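Local coordinates for protein 3-hydroxyadipyl-CoA dehydrogenase (Escherichia coli, PDB 3MOG) that catalyses the NAD+-dependent oxidation of 3-hydroxyadipyl-CoA to 3-oxoadipyl-CoA in the bacterial breakdown of phenylacetate, at residues Y198-L206 against F226-I237. Sequence-based numbering, arbitrary orientation.
Sequences YYSEAWRAL and FPMGPLELTDLI
Y198 meets F226, M228 and P230 where two helices, 196-207 and 230-237, pack at a steep -111° in the first of the chain's two regions of the 3-hydroxyacyl-CoA dehydrogenase C-terminal domain family; the axes of the two short segments approach to 9.4 Å. With CG anti to the backbone N, the Y198 ring is inserted between two apolar groups. Y198 CE1 sits above the centre of the F226 ring, but the two planes are inclined by 32°, so the pair is not a parallel stack. P230 CB covers a face of the Y198 ring in a CH-pi contact, 4.0 Å from its centroid. At the ring edge the hydroxyl donates to the backbone carbonyl: Y198 OH lies 2.6 Å from M228 O, tilted 24° from the carbonyl plane. This bond ties helix 196-207 to the turn just before G229, the N-cap residue of helix 230-237. I397 of helix 390-406 touches both Y198 and F226, which places the pair against the second half of the chain.

Y199 is a knob in a hole formed by P230, L233, T234 and I237. Its ring presents an edge to L233 CD2, which approaches Y199 OH to 3.5 Å, while T234 CG2 packs against Y199 CD2. One turn on, the methyl of A202 fills the helix crossing, with A202 CB 3.6 Å from P230 CG and also against L231 CD2. That leucine methyl is shared: it lies almost straight over the six-membered ring of W203, whose CZ2 nears the T234 hydroxyl, and it also touches L206 CD2. Within its own helix T234 OG1 donates to L231 O at 2.6 Å, in the carbonyl plane on a lone pair, and L231 O also accepts from D235 N.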
loop_
_atom_site.group_PDB
_atom_site.type_symbol
_atom_site.label_atom_id
_atom_site.label_comp_id
_atom_site.label_asym_id
_atom_site.label_seq_id
_atom_site.Cartn_x
_atom_site.Cartn_y
_atom_site.Cartn_z
ATOM N N TYR C 198 11.878 9.736 -12.946
ATOM C CA TYR C 198 12.845 10.792 -13.186
ATOM C C TYR C 198 12.765 11.788 -12.026
ATOM O O TYR C 198 13.796 12.218 -11.508
ATOM C CB TYR C 198 12.632 11.464 -14.545
ATOM C CG TYR C 198 13.712 12.464 -14.906
ATOM C CD1 TYR C 198 15.047 12.072 -14.976
ATOM C CD2 TYR C 198 13.396 13.799 -15.195
ATOM C CE1 TYR C 198 16.043 12.977 -15.292
ATOM C CE2 TYR C 198 14.384 14.709 -15.520
ATOM C CZ TYR C 198 15.707 14.289 -15.561
ATOM O OH TYR C 198 16.698 15.167 -15.876
ATOM N N TYR C 199 11.543 12.085 -11.575
ATOM C CA TYR C 199 11.355 13.002 -10.461
ATOM C C TYR C 199 11.584 12.335 -9.124
ATOM O O TYR C 199 12.240 12.906 -8.259
ATOM C CB TYR C 199 9.976 13.665 -10.512
ATOM C CG TYR C 199 9.697 14.268 -11.855
ATOM C CD1 TYR C 199 8.714 13.724 -12.684
ATOM C CD2 TYR C 199 10.443 15.349 -12.326
ATOM C CE1 TYR C 199 8.456 14.246 -13.923
ATOM C CE2 TYR C 199 10.191 15.891 -13.591
ATOM C CZ TYR C 199 9.196 15.328 -14.378
ATOM O OH TYR C 199 8.920 15.828 -15.625
ATOM N N SER C 200 11.064 11.124 -8.962
ATOM C CA SER C 200 11.035 10.493 -7.644
ATOM C C SER C 200 12.378 9.927 -7.178
ATOM O O SER C 200 12.635 9.855 -5.963
ATOM C CB SER C 200 9.933 9.434 -7.568
ATOM O OG SER C 200 10.238 8.316 -8.372
ATOM N N GLU C 201 13.243 9.540 -8.115
ATOM C CA GLU C 201 14.607 9.180 -7.688
ATOM C C GLU C 201 15.396 10.368 -7.088
ATOM O O GLU C 201 16.083 10.212 -6.065
ATOM C CB GLU C 201 15.386 8.425 -8.772
ATOM C CG GLU C 201 14.921 6.960 -8.950
ATOM C CD GLU C 201 15.002 6.130 -7.668
ATOM O OE1 GLU C 201 14.083 5.327 -7.408
ATOM O OE2 GLU C 201 15.989 6.268 -6.916
ATOM N N ALA C 202 15.228 11.546 -7.682
ATOM C CA ALA C 202 15.805 12.797 -7.167
ATOM C C ALA C 202 15.307 13.199 -5.765
ATOM O O ALA C 202 16.111 13.538 -4.896
ATOM C CB ALA C 202 15.522 13.886 -8.113
ATOM N N TRP C 203 13.995 13.179 -5.544
ATOM C CA TRP C 203 13.455 13.425 -4.194
ATOM C C TRP C 203 14.012 12.478 -3.124
ATOM O O TRP C 203 14.304 12.908 -1.999
ATOM C CB TRP C 203 11.935 13.368 -4.198
ATOM C CG TRP C 203 11.291 14.443 -5.039
ATOM C CD1 TRP C 203 10.482 14.262 -6.126
ATOM C CD2 TRP C 203 11.390 15.863 -4.846
ATOM N NE1 TRP C 203 10.077 15.479 -6.631
ATOM C CE2 TRP C 203 10.624 16.477 -5.868
ATOM C CE3 TRP C 203 12.046 16.677 -3.907
ATOM C CZ2 TRP C 203 10.503 17.868 -5.982
ATOM C CZ3 TRP C 203 11.924 18.064 -4.025
ATOM C CH2 TRP C 203 11.150 18.639 -5.051
ATOM N N ARG C 204 14.180 11.204 -3.478
ATOM C CA ARG C 204 14.759 10.234 -2.553
ATOM C C ARG C 204 16.219 10.545 -2.241
ATOM O O ARG C 204 16.637 10.470 -1.082
ATOM C CB ARG C 204 14.626 8.820 -3.089
ATOM C CG ARG C 204 13.328 8.166 -2.671
ATOM C CD ARG C 204 13.304 6.766 -3.163
ATOM N NE ARG C 204 14.116 5.871 -2.346
ATOM C CZ ARG C 204 13.630 4.793 -1.746
ATOM N NH1 ARG C 204 12.337 4.505 -1.865
ATOM N NH2 ARG C 204 14.425 4.006 -1.032
ATOM N N ALA C 205 16.971 10.911 -3.277
ATOM C CA ALA C 205 18.367 11.317 -3.131
ATOM C C ALA C 205 18.440 12.564 -2.241
ATOM O O ALA C 205 19.203 12.598 -1.284
ATOM C CB ALA C 205 18.999 11.571 -4.512
ATOM N N LEU C 206 17.588 13.542 -2.542
ATOM C CA LEU C 206 17.452 14.768 -1.750
ATOM C C LEU C 206 17.095 14.535 -0.279
ATOM O O LEU C 206 17.685 15.166 0.594
ATOM C CB LEU C 206 16.423 15.691 -2.390
ATOM C CG LEU C 206 16.498 17.188 -2.128
ATOM C CD1 LEU C 206 17.944 17.676 -1.990
ATOM C CD2 LEU C 206 15.809 17.880 -3.278
ATOM N N PHE C 226 20.058 14.438 -20.182
ATOM C CA PHE C 226 18.696 14.987 -20.104
ATOM C C PHE C 226 18.793 16.505 -20.301
ATOM O O PHE C 226 19.763 17.100 -19.867
ATOM C CB PHE C 226 18.058 14.685 -18.743
ATOM C CG PHE C 226 17.657 13.239 -18.535
ATOM C CD1 PHE C 226 16.438 12.765 -18.987
ATOM C CD2 PHE C 226 18.490 12.361 -17.840
ATOM C CE1 PHE C 226 16.050 11.425 -18.760
ATOM C CE2 PHE C 226 18.118 11.039 -17.611
ATOM C CZ PHE C 226 16.898 10.565 -18.073
ATOM N N PRO C 227 17.814 17.132 -20.976
ATOM C CA PRO C 227 17.922 18.582 -21.220
ATOM C C PRO C 227 17.848 19.441 -19.952
ATOM O O PRO C 227 18.486 20.489 -19.892
ATOM C CB PRO C 227 16.737 18.887 -22.140
ATOM C CG PRO C 227 15.794 17.738 -21.967
ATOM C CD PRO C 227 16.644 16.546 -21.649
ATOM N N MET C 228 17.087 18.991 -18.953
ATOM C CA MET C 228 17.038 19.671 -17.661
ATOM C C MET C 228 17.033 18.661 -16.512
ATOM O O MET C 228 16.409 17.607 -16.608
ATOM C CB MET C 228 15.812 20.580 -17.586
ATOM C CG MET C 228 15.686 21.356 -16.271
ATOM S SD MET C 228 14.901 22.955 -16.480
ATOM C CE MET C 228 16.102 23.728 -17.583
ATOM N N GLY C 229 17.752 18.983 -15.442
ATOM C CA GLY C 229 17.765 18.174 -14.231
ATOM C C GLY C 229 16.381 18.085 -13.617
ATOM O O GLY C 229 15.588 19.023 -13.739
ATOM N N PRO C 230 16.077 16.955 -12.958
ATOM C CA PRO C 230 14.706 16.727 -12.481
ATOM C C PRO C 230 14.215 17.775 -11.468
ATOM O O PRO C 230 13.057 18.150 -11.508
ATOM C CB PRO C 230 14.793 15.351 -11.822
ATOM C CG PRO C 230 16.210 15.212 -11.401
ATOM C CD PRO C 230 16.990 15.881 -12.524
ATOM N N LEU C 231 15.091 18.275 -10.602
ATOM C CA LEU C 231 14.636 19.162 -9.519
ATOM C C LEU C 231 14.370 20.576 -10.039
ATOM O O LEU C 231 13.312 21.150 -9.794
ATOM C CB LEU C 231 15.609 19.124 -8.340
ATOM C CG LEU C 231 15.787 17.730 -7.711
ATOM C CD1 LEU C 231 17.069 17.641 -6.919
ATOM C CD2 LEU C 231 14.606 17.357 -6.822
ATOM N N GLU C 232 15.302 21.106 -10.824
ATOM C CA GLU C 232 15.064 22.349 -11.554
ATOM C C GLU C 232 13.800 22.294 -12.438
ATOM O O GLU C 232 13.020 23.246 -12.453
ATOM C CB GLU C 232 16.284 22.722 -12.387
ATOM C CG GLU C 232 16.163 24.083 -13.048
ATOM C CD GLU C 232 17.414 24.509 -13.785
ATOM O OE1 GLU C 232 18.479 23.878 -13.587
ATOM O OE2 GLU C 232 17.320 25.486 -14.561
ATOM N N LEU C 233 13.603 21.188 -13.159
ATOM C CA LEU C 233 12.392 20.984 -13.966
ATOM C C LEU C 233 11.120 20.981 -13.114
ATOM O O LEU C 233 10.109 21.530 -13.533
ATOM C CB LEU C 233 12.479 19.700 -14.804
ATOM C CG LEU C 233 11.398 19.414 -15.858
ATOM C CD1 LEU C 233 11.475 20.403 -17.004
ATOM C CD2 LEU C 233 11.509 17.997 -16.388
ATOM N N THR C 234 11.162 20.406 -11.916
ATOM C CA THR C 234 9.995 20.533 -11.023
ATOM C C THR C 234 9.735 21.986 -10.583
ATOM O O THR C 234 8.575 22.391 -10.450
ATOM C CB THR C 234 10.054 19.621 -9.776
ATOM O OG1 THR C 234 11.149 19.992 -8.928
ATOM C CG2 THR C 234 10.186 18.168 -10.169
ATOM N N ASP C 235 10.808 22.758 -10.365
ATOM C CA ASP C 235 10.697 24.200 -10.065
ATOM C C ASP C 235 10.094 24.975 -11.238
ATOM O O ASP C 235 9.324 25.908 -11.044
ATOM C CB ASP C 235 12.055 24.806 -9.673
ATOM C CG ASP C 235 12.265 24.891 -8.157
ATOM O OD1 ASP C 235 11.498 24.261 -7.399
ATOM O OD2 ASP C 235 13.210 25.599 -7.719
ATOM N N LEU C 236 10.416 24.555 -12.456
ATOM C CA LEU C 236 9.898 25.208 -13.653
ATOM C C LEU C 236 8.526 24.727 -14.099
ATOM O O LEU C 236 7.823 25.448 -14.796
ATOM C CB LEU C 236 10.897 25.067 -14.796
ATOM C CG LEU C 236 11.639 26.357 -15.136
ATOM C CD1 LEU C 236 13.100 26.077 -15.415
ATOM C CD2 LEU C 236 10.971 27.063 -16.325
ATOM N N ILE C 237 8.154 23.500 -13.738
ATOM C CA ILE C 237 6.805 23.010 -14.007
ATOM C C ILE C 237 5.881 23.599 -12.941
ATOM O O ILE C 237 4.738 23.970 -13.221
ATOM C CB ILE C 237 6.737 21.453 -14.053
ATOM C CG1 ILE C 237 7.407 20.923 -15.325
ATOM C CG2 ILE C 237 5.281 20.943 -14.042
ATOM C CD1 ILE C 237 7.599 19.408 -15.339
#